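Local coordinates for UPF0135 protein SA1388 (Staphylococcus aureus subsp. aureus, PDB 3LNL), which is of unknown function but belongs to the NIF3 family, binds two zinc ions and forms a toroidal homohexamer capped by PII-like domain trimers, at residues B[304-310]-B[324-330]; B[264-268]-B[332-336]; B[168-174]-B[198-204]. The protein carries 2 engineered substitutions. All coordinates share one frame. Numbering follows the deposited sequence.

Contact 1: B[304-310]-B[324-330]. With ZN (zinc ion), chain F.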
loop_
_atom_site.group_PDB
_atom_site.type_symbol
_atom_site.label_atom_id
_atom_site.label_comp_id
_atom_site.label_asym_id
_atom_site.label_seq_id
_atom_site.Cartn_x
_atom_site.Cartn_y
_atom_site.Cartn_z
ATOM N N VAL B 304 30.820 6.781 18.154
ATOM C CA VAL B 304 30.157 5.562 18.596
ATOM C C VAL B 304 28.682 5.893 18.819
ATOM O O VAL B 304 28.316 7.043 19.162
ATOM C CB VAL B 304 30.829 4.970 19.907
ATOM C CG1 VAL B 304 30.766 5.996 21.090
ATOM C CG2 VAL B 304 30.209 3.615 20.310
ATOM N N PHE B 305 27.858 4.906 18.508
ATOM C CA PHE B 305 26.455 4.952 18.662
ATOM C C PHE B 305 26.075 4.011 19.787
ATOM O O PHE B 305 26.342 2.829 19.717
ATOM C CB PHE B 305 25.760 4.554 17.389
ATOM C CG PHE B 305 24.258 4.685 17.446
ATOM C CD1 PHE B 305 23.657 5.939 17.534
ATOM C CD2 PHE B 305 23.437 3.543 17.465
ATOM C CE1 PHE B 305 22.281 6.069 17.565
ATOM C CE2 PHE B 305 22.057 3.660 17.532
ATOM C CZ PHE B 305 21.467 4.924 17.586
ATOM N N VAL B 306 25.455 4.561 20.830
ATOM C CA VAL B 306 25.081 3.817 22.026
ATOM C C VAL B 306 23.589 3.606 22.055
ATOM O O VAL B 306 22.791 4.580 21.945
ATOM C CB VAL B 306 25.482 4.577 23.314
ATOM C CG1 VAL B 306 25.014 3.800 24.577
ATOM C CG2 VAL B 306 27.012 4.839 23.333
ATOM N N THR B 307 23.180 2.339 22.177
ATOM C CA THR B 307 21.761 1.999 22.178
ATOM C C THR B 307 21.542 0.639 22.857
ATOM O O THR B 307 22.456 0.104 23.486
ATOM C CB THR B 307 21.178 2.032 20.736
ATOM O OG1 THR B 307 19.753 2.091 20.788
ATOM C CG2 THR B 307 21.592 0.811 19.865
ATOM N N GLY B 308 20.340 0.096 22.734
ATOM C CA GLY B 308 20.019 -1.256 23.210
ATOM C C GLY B 308 19.454 -2.123 22.126
ATOM O O GLY B 308 19.252 -1.653 20.999
ATOM N N ASP B 309 19.224 -3.405 22.466
ATOM C CA ASP B 309 18.580 -4.424 21.604
ATOM C C ASP B 309 19.314 -4.568 20.257
ATOM O O ASP B 309 18.675 -4.702 19.228
ATOM C CB ASP B 309 17.100 -4.065 21.299
ATOM C CG ASP B 309 16.113 -4.413 22.420
ATOM O OD1 ASP B 309 16.425 -5.189 23.319
ATOM O OD2 ASP B 309 14.949 -3.904 22.368
ATOM N N ILE B 310 20.649 -4.540 20.253
ATOM C CA ILE B 310 21.390 -4.704 18.993
ATOM C C ILE B 310 21.418 -6.189 18.611
ATOM O O ILE B 310 21.702 -7.065 19.453
ATOM C CB ILE B 310 22.806 -4.132 19.061
ATOM C CG1 ILE B 310 22.748 -2.676 19.583
ATOM C CG2 ILE B 310 23.458 -4.228 17.678
ATOM C CD1 ILE B 310 24.075 -1.929 19.662
ATOM N N ASN B 324 30.991 2.238 14.929
ATOM C CA ASN B 324 31.175 1.686 16.230
ATOM C C ASN B 324 29.886 1.709 17.081
ATOM O O ASN B 324 29.171 2.699 17.096
ATOM C CB ASN B 324 32.292 2.419 16.963
ATOM C CG ASN B 324 33.577 2.385 16.222
ATOM O OD1 ASN B 324 34.000 1.322 15.770
ATOM N ND2 ASN B 324 34.213 3.530 16.075
ATOM N N LEU B 325 29.596 0.604 17.758
ATOM C CA LEU B 325 28.362 0.495 18.540
ATOM C C LEU B 325 28.672 0.039 19.953
ATOM O O LEU B 325 29.661 -0.653 20.164
ATOM C CB LEU B 325 27.416 -0.525 17.933
ATOM C CG LEU B 325 26.984 -0.359 16.495
ATOM C CD1 LEU B 325 26.190 -1.646 16.075
ATOM C CD2 LEU B 325 26.188 0.901 16.259
ATOM N N ILE B 326 27.838 0.476 20.891
ATOM C CA ILE B 326 27.729 -0.126 22.211
ATOM C C ILE B 326 26.256 -0.439 22.496
ATOM O O ILE B 326 25.371 0.424 22.423
ATOM C CB ILE B 326 28.317 0.743 23.384
ATOM C CG1 ILE B 326 29.768 1.122 23.117
ATOM C CG2 ILE B 326 28.220 -0.039 24.703
ATOM C CD1 ILE B 326 30.352 2.187 23.990
ATOM N N ASP B 327 26.007 -1.697 22.843
ATOM C CA ASP B 327 24.742 -2.150 23.388
ATOM C C ASP B 327 24.777 -2.058 24.895
ATOM O O ASP B 327 25.377 -2.888 25.566
ATOM C CB ASP B 327 24.472 -3.583 22.936
ATOM C CG ASP B 327 23.035 -4.048 23.164
ATOM O OD1 ASP B 327 22.292 -3.403 23.936
ATOM O OD2 ASP B 327 22.665 -5.087 22.558
ATOM N N ILE B 328 24.086 -1.056 25.438
ATOM C CA ILE B 328 23.951 -0.915 26.891
ATOM C C ILE B 328 22.676 -1.610 27.431
ATOM O O ILE B 328 22.370 -1.537 28.652
ATOM C CB ILE B 328 23.927 0.535 27.341
ATOM C CG1 ILE B 328 22.834 1.334 26.629
ATOM C CG2 ILE B 328 25.303 1.143 27.180
ATOM C CD1 ILE B 328 22.576 2.769 27.277
ATOM N N ASN B 329 21.972 -2.278 26.512
ATOM C CA ASN B 329 20.686 -2.930 26.747
ATOM C C ASN B 329 19.546 -1.924 26.766
ATOM O O ASN B 329 19.723 -0.736 27.103
ATOM C CB ASN B 329 20.733 -3.830 27.994
ATOM C CG ASN B 329 21.879 -4.858 27.930
ATOM O OD1 ASN B 329 22.108 -5.466 26.879
ATOM N ND2 ASN B 329 22.663 -4.956 29.010
ATOM N N HIS B 330 18.400 -2.355 26.273
ATOM C CA HIS B 330 17.214 -1.529 26.237
ATOM C C HIS B 330 16.844 -1.178 27.676
ATOM O O HIS B 330 16.409 -0.036 27.944
ATOM C CB HIS B 330 16.121 -2.361 25.593
ATOM C CG HIS B 330 14.864 -1.639 25.216
ATOM N ND1 HIS B 330 14.195 -1.921 24.034
ATOM C CD2 HIS B 330 14.132 -0.699 25.855
ATOM C CE1 HIS B 330 13.079 -1.201 23.988
ATOM N NE2 HIS B 330 13.064 -0.382 25.030
HETATM ZN ZN ZN F . 11.956 1.649 25.200
HETATM O O HOH W 1 18.332 -5.099 25.081
HETATM O O HOH W 2 10.388 0.683 23.920
HETATM O O HOH W 3 12.905 1.997 23.217
HETATM O O HOH W 4 11.106 3.556 24.636
#
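Two parallel strands here run out into loops that meet again at a metal: His330 donates from ND1 to Asp309 OD2 at 2.7 Å, with 168° at the hydrogen, while its NE2 binds a zinc ion at 2.3 Å. This His-carboxylate hydrogen bond fixes the ring so that NE2 faces the metal, whose ligands also include His69, Glu333 and three waters at 2.2 Å. Water 1 ties the same loops, donating to Asp309 OD1 (2.6 Å) and accepting from His330 N (3.0 Å).

Upstream, the axes of 304-307 and 325-327 approach to 4.7 Å, with N-to-C directions at 17°, and four bonds set the parallel register: Phe305 N to Asn324 O (2.9 Å), Ile326 N to Phe305 O (3.0 Å), Thr307 N to Ile326 O (2.9 Å) and Ile328 N to Thr307 O (2.8 Å). Asp327 governs the exit. Its OD1 accepts from Asn329 N at 2.8 Å, an Asx turn, and its OD2 from Ile310 N at 3.1 Å; OD2 also forms a salt bridge with Arg271. Gly308 suits the close approach to Asn329 and His330, since an ideal CB there would fall 2.3 Å from His330 N. Apolar contacts include Val306 CG1 to Ile328 CG2 (3.7 Å) and Phe305 CB to Leu325 CD2 (3.8 Å).

Helix 312-321 connects the strands, making a beta-alpha-beta unit. A neighbouring subunit reaches the loops, where its His312 stacks on the His330 ring. Strand 279-285 pairs with 304-307, strand 271-273 pairs with 325-327, and helix 254-264 packs against Val304, Ile326 and Ile328.

Contact 2: B[264-268]-B[332-336]; sequences KLNIP and SEYVM. With ZN (zinc ion), chain F; ZN (zinc ion), chain G.
Backbone first: Leu265 and Ser332 make the nearest CA pair, 7.1 Å apart. Residues 264-268 leave helix 254-264 through a Schellman motif, with Asn266 at phi/psi 53/52; Ile267 then turns extended (-93/134). Residues 332-334 belong to a 3-10 segment with phi near -60°, and Met336 N bonds to Glu333 O at 3.0 Å.

The polar link across the segments is Tyr334 OH donating to Leu265 O at 2.6 Å. A p rotamer (chi1 80°) carries the phenol to this carbonyl, which lies at the ring edge.

Van der Waals contact gathers on Ser332 OG: Leu265 (m, t), its CB pointing toward residues 332-336, brings CD1 to 4.4 Å, and Ile267 brings CD1 to 3.6 Å. That hydroxyl hydrogen-bonds to Ile328 O.

Metal coordination lies beyond the interface. The CA-to-CB bond of Glu333 points away from residues 264-268; OE2 binds, at 2.1 Å, the zinc held by His69 and His330, and OE1, at 2.0 Å, the zinc held by His68 and Asp106. This bridging carboxylate completes the dinuclear metal centre of the NIF3 fold.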
loop_
_atom_site.group_PDB
_atom_site.type_symbol
_atom_site.label_atom_id
_atom_site.label_comp_id
_atom_site.label_asym_id
_atom_site.label_seq_id
_atom_site.Cartn_x
_atom_site.Cartn_y
_atom_site.Cartn_z
ATOM N N LYS B 264 28.827 2.780 35.479
ATOM C CA LYS B 264 28.000 3.921 35.872
ATOM C C LYS B 264 26.505 3.590 35.854
ATOM O O LYS B 264 25.762 4.071 36.700
ATOM C CB LYS B 264 28.251 5.127 34.966
ATOM C CG LYS B 264 29.538 5.843 35.314
ATOM C CD LYS B 264 29.884 7.025 34.419
ATOM C CE LYS B 264 31.185 7.685 34.969
ATOM N NZ LYS B 264 31.882 8.384 33.868
ATOM N N LEU B 265 26.072 2.792 34.882
ATOM C CA LEU B 265 24.685 2.389 34.800
ATOM C C LEU B 265 24.363 1.034 35.478
ATOM O O LEU B 265 23.222 0.559 35.360
ATOM C CB LEU B 265 24.233 2.337 33.322
ATOM C CG LEU B 265 24.031 3.699 32.638
ATOM C CD1 LEU B 265 24.160 3.596 31.115
ATOM C CD2 LEU B 265 22.670 4.227 32.975
ATOM N N ASN B 266 25.357 0.420 36.112
ATOM C CA ASN B 266 25.247 -0.871 36.798
ATOM C C ASN B 266 24.652 -1.965 35.895
ATOM O O ASN B 266 23.688 -2.661 36.244
ATOM C CB ASN B 266 24.378 -0.689 38.049
ATOM C CG ASN B 266 24.545 -1.806 39.032
ATOM O OD1 ASN B 266 25.615 -2.391 39.156
ATOM N ND2 ASN B 266 23.472 -2.107 39.769
ATOM N N ILE B 267 25.248 -2.115 34.727
ATOM C CA ILE B 267 24.754 -3.031 33.757
ATOM C C ILE B 267 25.471 -4.345 33.959
ATOM O O ILE B 267 26.727 -4.347 34.099
ATOM C CB ILE B 267 24.993 -2.485 32.319
ATOM C CG1 ILE B 267 24.586 -1.017 32.219
ATOM C CG2 ILE B 267 24.214 -3.337 31.278
ATOM C CD1 ILE B 267 24.955 -0.405 30.800
ATOM N N PRO B 268 24.729 -5.475 33.955
ATOM C CA PRO B 268 25.378 -6.771 34.185
ATOM C C PRO B 268 26.317 -7.206 33.071
ATOM O O PRO B 268 27.322 -7.844 33.325
ATOM C CB PRO B 268 24.186 -7.761 34.305
ATOM C CG PRO B 268 23.055 -6.915 34.786
ATOM C CD PRO B 268 23.256 -5.579 34.066
ATOM N N SER B 332 18.510 -0.217 30.051
ATOM C CA SER B 332 19.126 0.991 30.531
ATOM C C SER B 332 18.260 2.248 30.446
ATOM O O SER B 332 18.570 3.215 31.114
ATOM C CB SER B 332 20.483 1.233 29.924
ATOM O OG SER B 332 21.418 0.269 30.373
ATOM N N GLU B 333 17.141 2.208 29.735
ATOM C CA GLU B 333 16.127 3.260 29.904
ATOM C C GLU B 333 15.584 3.401 31.336
ATOM O O GLU B 333 14.919 4.391 31.647
ATOM C CB GLU B 333 14.978 3.048 28.934
ATOM C CG GLU B 333 15.348 3.239 27.500
ATOM C CD GLU B 333 14.146 3.341 26.649
ATOM O OE1 GLU B 333 13.809 4.483 26.267
ATOM O OE2 GLU B 333 13.487 2.306 26.435
ATOM N N TYR B 334 15.898 2.447 32.225
ATOM C CA TYR B 334 15.419 2.535 33.626
ATOM C C TYR B 334 15.882 3.780 34.337
ATOM O O TYR B 334 15.309 4.143 35.356
ATOM C CB TYR B 334 15.847 1.307 34.476
ATOM C CG TYR B 334 17.277 1.426 34.943
ATOM C CD1 TYR B 334 17.558 2.062 36.124
ATOM C CD2 TYR B 334 18.357 0.945 34.171
ATOM C CE1 TYR B 334 18.866 2.241 36.575
ATOM C CE2 TYR B 334 19.701 1.077 34.641
ATOM C CZ TYR B 334 19.936 1.732 35.836
ATOM O OH TYR B 334 21.203 1.944 36.316
ATOM N N VAL B 335 16.901 4.464 33.800
ATOM C CA VAL B 335 17.346 5.725 34.377
ATOM C C VAL B 335 16.231 6.744 34.408
ATOM O O VAL B 335 16.326 7.715 35.137
ATOM C CB VAL B 335 18.608 6.365 33.624
ATOM C CG1 VAL B 335 19.817 5.413 33.713
ATOM C CG2 VAL B 335 18.276 6.703 32.160
ATOM N N MET B 336 15.182 6.595 33.605
ATOM C CA MET B 336 14.141 7.638 33.623
ATOM C C MET B 336 13.267 7.602 34.887
ATOM O O MET B 336 12.484 8.512 35.114
ATOM C CB MET B 336 13.291 7.692 32.345
ATOM C CG MET B 336 12.539 6.468 31.914
ATOM S SD MET B 336 11.372 5.716 33.085
ATOM C CE MET B 336 10.138 7.053 33.184
HETATM ZN ZN ZN F . 11.956 1.649 25.200
HETATM ZN ZN ZN G . 12.366 5.151 25.114
HETATM O O HOH W 2 10.388 0.683 23.920
HETATM O O HOH W 3 12.905 1.997 23.217
HETATM O O HOH W 4 11.106 3.556 24.636
HETATM O O HOH W 5 13.333 4.258 23.361
#

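Contact 3: B[168-174]-B[198-204]; sequences CFFESEG and DEVKIEF
Residues 170-174 and 198-204 form an antiparallel ladder in the PII-like domain, with strand axes 4.5 Å apart and N-to-C directions at 155°. Phe170-Glu203, Ser172-Lys201 and Gly174-Glu199 are the hydrogen-bonded pairs, alternating with the non-hydrogen-bonded pairs Glu171-Ile202 and Glu173-Val200, both at CA-CA 4.7 Å. Each hydrogen-bonded pair closes two bonds: Phe170 N to Glu203 O 2.9 Å and Glu203 N to Phe170 O 2.8 Å; Ser172 N to Lys201 O 2.9 Å and Lys201 N to Ser172 O 2.8 Å; Gly174 N to Glu199 O 3.0 Å and Glu199 N to Gly174 O 2.7 Å.

Glu171, Val200 and Ile202 share the face packed on Val147 of helix 147-156, and Glu171 OE2 pairs with Lys151. Just beyond the Phe170-Glu203 pair, Phe169 (chi1 m) directs its edge at the face of Phe204 (chi1 p) in an offset edge-to-face pair, with ring centroids 5.4 Å apart and planes at 82°; Phe169 CD1 also lies 3.5 Å from Ile202 CG2.

Phe170, Ser172, Lys201 and Glu203 occupy the other face. Phe170 (t) pairs edge-to-face with Tyr141 of a neighbouring subunit, and Glu203 OE2 (chi1 m) hydrogen-bonds its OH; a strand of that subunit extends the ladder at Phe170 and Glu171. Extended Lys201 places NZ 2.8 Å from Glu203 OE1 in a salt bridge. Ser172, with chi1 between wells at -19°, adds a bond from OG to Lys201 O at 2.8 Å.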
loop_
_atom_site.group_PDB
_atom_site.type_symbol
_atom_site.label_atom_id
_atom_site.label_comp_id
_atom_site.label_asym_id
_atom_site.label_seq_id
_atom_site.Cartn_x
_atom_site.Cartn_y
_atom_site.Cartn_z
ATOM N N CYS B 168 4.358 41.622 19.007
ATOM C CA CYS B 168 5.526 41.401 18.151
ATOM C C CYS B 168 5.133 41.463 16.693
ATOM O O CYS B 168 4.623 40.492 16.140
ATOM C CB CYS B 168 6.159 40.046 18.447
ATOM S SG CYS B 168 6.478 39.872 20.204
ATOM N N PHE B 169 5.360 42.624 16.095
ATOM C CA PHE B 169 5.051 42.864 14.698
ATOM C C PHE B 169 6.309 43.370 14.029
ATOM O O PHE B 169 7.179 43.956 14.694
ATOM C CB PHE B 169 3.975 43.946 14.553
ATOM C CG PHE B 169 2.598 43.528 14.992
ATOM C CD1 PHE B 169 1.828 42.671 14.208
ATOM C CD2 PHE B 169 2.041 44.041 16.165
ATOM C CE1 PHE B 169 0.543 42.303 14.597
ATOM C CE2 PHE B 169 0.748 43.685 16.564
ATOM C CZ PHE B 169 -0.003 42.817 15.776
ATOM N N PHE B 170 6.400 43.145 12.722
ATOM C CA PHE B 170 7.369 43.832 11.877
ATOM C C PHE B 170 6.643 44.650 10.796
ATOM O O PHE B 170 5.749 44.148 10.110
ATOM C CB PHE B 170 8.353 42.856 11.258
ATOM C CG PHE B 170 9.381 43.517 10.405
ATOM C CD1 PHE B 170 10.508 44.080 10.972
ATOM C CD2 PHE B 170 9.216 43.588 9.021
ATOM C CE1 PHE B 170 11.464 44.701 10.177
ATOM C CE2 PHE B 170 10.171 44.215 8.217
ATOM C CZ PHE B 170 11.298 44.765 8.798
ATOM N N GLU B 171 7.056 45.908 10.648
ATOM C CA GLU B 171 6.370 46.879 9.781
ATOM C C GLU B 171 7.195 47.327 8.564
ATOM O O GLU B 171 8.355 47.753 8.672
ATOM C CB GLU B 171 5.931 48.100 10.585
ATOM C CG GLU B 171 4.636 47.881 11.328
ATOM C CD GLU B 171 4.239 49.083 12.160
ATOM O OE1 GLU B 171 5.003 49.425 13.085
ATOM O OE2 GLU B 171 3.176 49.677 11.888
ATOM N N SER B 172 6.538 47.242 7.411
ATOM C CA SER B 172 7.150 47.450 6.114
ATOM C C SER B 172 6.298 48.527 5.441
ATOM O O SER B 172 5.075 48.485 5.543
ATOM C CB SER B 172 7.134 46.118 5.311
ATOM O OG SER B 172 6.947 44.947 6.156
ATOM N N GLU B 173 6.923 49.499 4.786
ATOM C CA GLU B 173 6.158 50.480 4.015
ATOM C C GLU B 173 6.221 50.146 2.535
ATOM O O GLU B 173 7.242 49.680 2.041
ATOM C CB GLU B 173 6.663 51.894 4.259
ATOM C CG GLU B 173 6.466 52.369 5.690
ATOM C CD GLU B 173 6.432 53.880 5.786
ATOM O OE1 GLU B 173 7.354 54.526 5.232
ATOM O OE2 GLU B 173 5.480 54.420 6.398
ATOM N N GLY B 174 5.108 50.367 1.844
ATOM C CA GLY B 174 5.015 50.094 0.411
ATOM C C GLY B 174 3.763 50.698 -0.196
ATOM O O GLY B 174 2.932 51.276 0.506
ATOM N N ASP B 198 -0.802 54.103 -0.533
ATOM C CA ASP B 198 0.281 53.890 0.433
ATOM C C ASP B 198 -0.186 52.917 1.505
ATOM O O ASP B 198 -1.179 53.179 2.184
ATOM C CB ASP B 198 0.680 55.208 1.111
ATOM C CG ASP B 198 1.294 56.202 0.147
ATOM O OD1 ASP B 198 2.287 55.840 -0.512
ATOM O OD2 ASP B 198 0.791 57.349 0.055
ATOM N N GLU B 199 0.525 51.803 1.664
ATOM C CA GLU B 199 0.155 50.809 2.669
ATOM C C GLU B 199 1.312 50.422 3.578
ATOM O O GLU B 199 2.487 50.596 3.241
ATOM C CB GLU B 199 -0.411 49.560 1.999
ATOM C CG GLU B 199 -1.345 49.864 0.850
ATOM C CD GLU B 199 -2.247 48.709 0.512
ATOM O OE1 GLU B 199 -1.736 47.620 0.165
ATOM O OE2 GLU B 199 -3.476 48.893 0.595
ATOM N N VAL B 200 0.950 49.896 4.745
ATOM C CA VAL B 200 1.890 49.272 5.653
ATOM C C VAL B 200 1.646 47.758 5.622
ATOM O O VAL B 200 0.539 47.276 5.914
ATOM C CB VAL B 200 1.770 49.817 7.096
ATOM C CG1 VAL B 200 2.709 49.074 8.015
ATOM C CG2 VAL B 200 2.081 51.308 7.132
ATOM N N LYS B 201 2.694 47.032 5.237
ATOM C CA LYS B 201 2.714 45.583 5.304
ATOM C C LYS B 201 3.191 45.187 6.702
ATOM O O LYS B 201 4.369 45.349 7.054
ATOM C CB LYS B 201 3.640 45.017 4.223
ATOM C CG LYS B 201 3.755 43.498 4.203
ATOM C CD LYS B 201 4.878 43.019 3.259
ATOM C CE LYS B 201 5.070 41.527 3.400
ATOM N NZ LYS B 201 6.480 41.076 3.217
ATOM N N ILE B 202 2.260 44.692 7.505
ATOM C CA ILE B 202 2.571 44.235 8.856
ATOM C C ILE B 202 2.743 42.704 8.834
ATOM O O ILE B 202 1.990 42.002 8.166
ATOM C CB ILE B 202 1.463 44.610 9.855
ATOM C CG1 ILE B 202 0.919 46.023 9.575
ATOM C CG2 ILE B 202 1.989 44.529 11.294
ATOM C CD1 ILE B 202 -0.097 46.545 10.626
ATOM N N GLU B 203 3.745 42.211 9.551
ATOM C CA GLU B 203 4.033 40.772 9.638
ATOM C C GLU B 203 4.103 40.292 11.100
ATOM O O GLU B 203 4.491 41.031 12.007
ATOM C CB GLU B 203 5.360 40.429 8.954
ATOM C CG GLU B 203 5.593 41.114 7.590
ATOM C CD GLU B 203 6.963 40.790 6.979
ATOM O OE1 GLU B 203 7.247 41.265 5.854
ATOM O OE2 GLU B 203 7.761 40.064 7.613
ATOM N N PHE B 204 3.730 39.043 11.308
ATOM C CA PHE B 204 3.904 38.401 12.603
ATOM C C PHE B 204 3.806 36.881 12.454
ATOM O O PHE B 204 3.434 36.356 11.387
ATOM C CB PHE B 204 2.890 38.933 13.626
ATOM C CG PHE B 204 1.458 38.742 13.225
ATOM C CD1 PHE B 204 0.714 37.672 13.729
ATOM C CD2 PHE B 204 0.839 39.639 12.361
ATOM C CE1 PHE B 204 -0.612 37.493 13.372
ATOM C CE2 PHE B 204 -0.489 39.471 12.011
ATOM C CZ PHE B 204 -1.219 38.387 12.520
#

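In the fold
Contacts 1 and 2 are buried neighbours, their centres 12 Å apart, and contact 1 is nested along the chain within the loop closed by contact 2. They touch where Ile328 and Asn329 pack on Ile267, and both supply ligands to one zinc ion. Contact 3, partly buried, lies on the opposite side of the chain's centre, 52 and 54 Å from them between centres, yet contacts 1 and 3 reach the same branched sheet. Contact 1 is a parallel pair whose carboxylates orient a metal ligand and close turns; contact 2 joins two loops; contact 3 is an antiparallel pair with a salt bridge on a partly exposed face, its sheet continuing into another subunit.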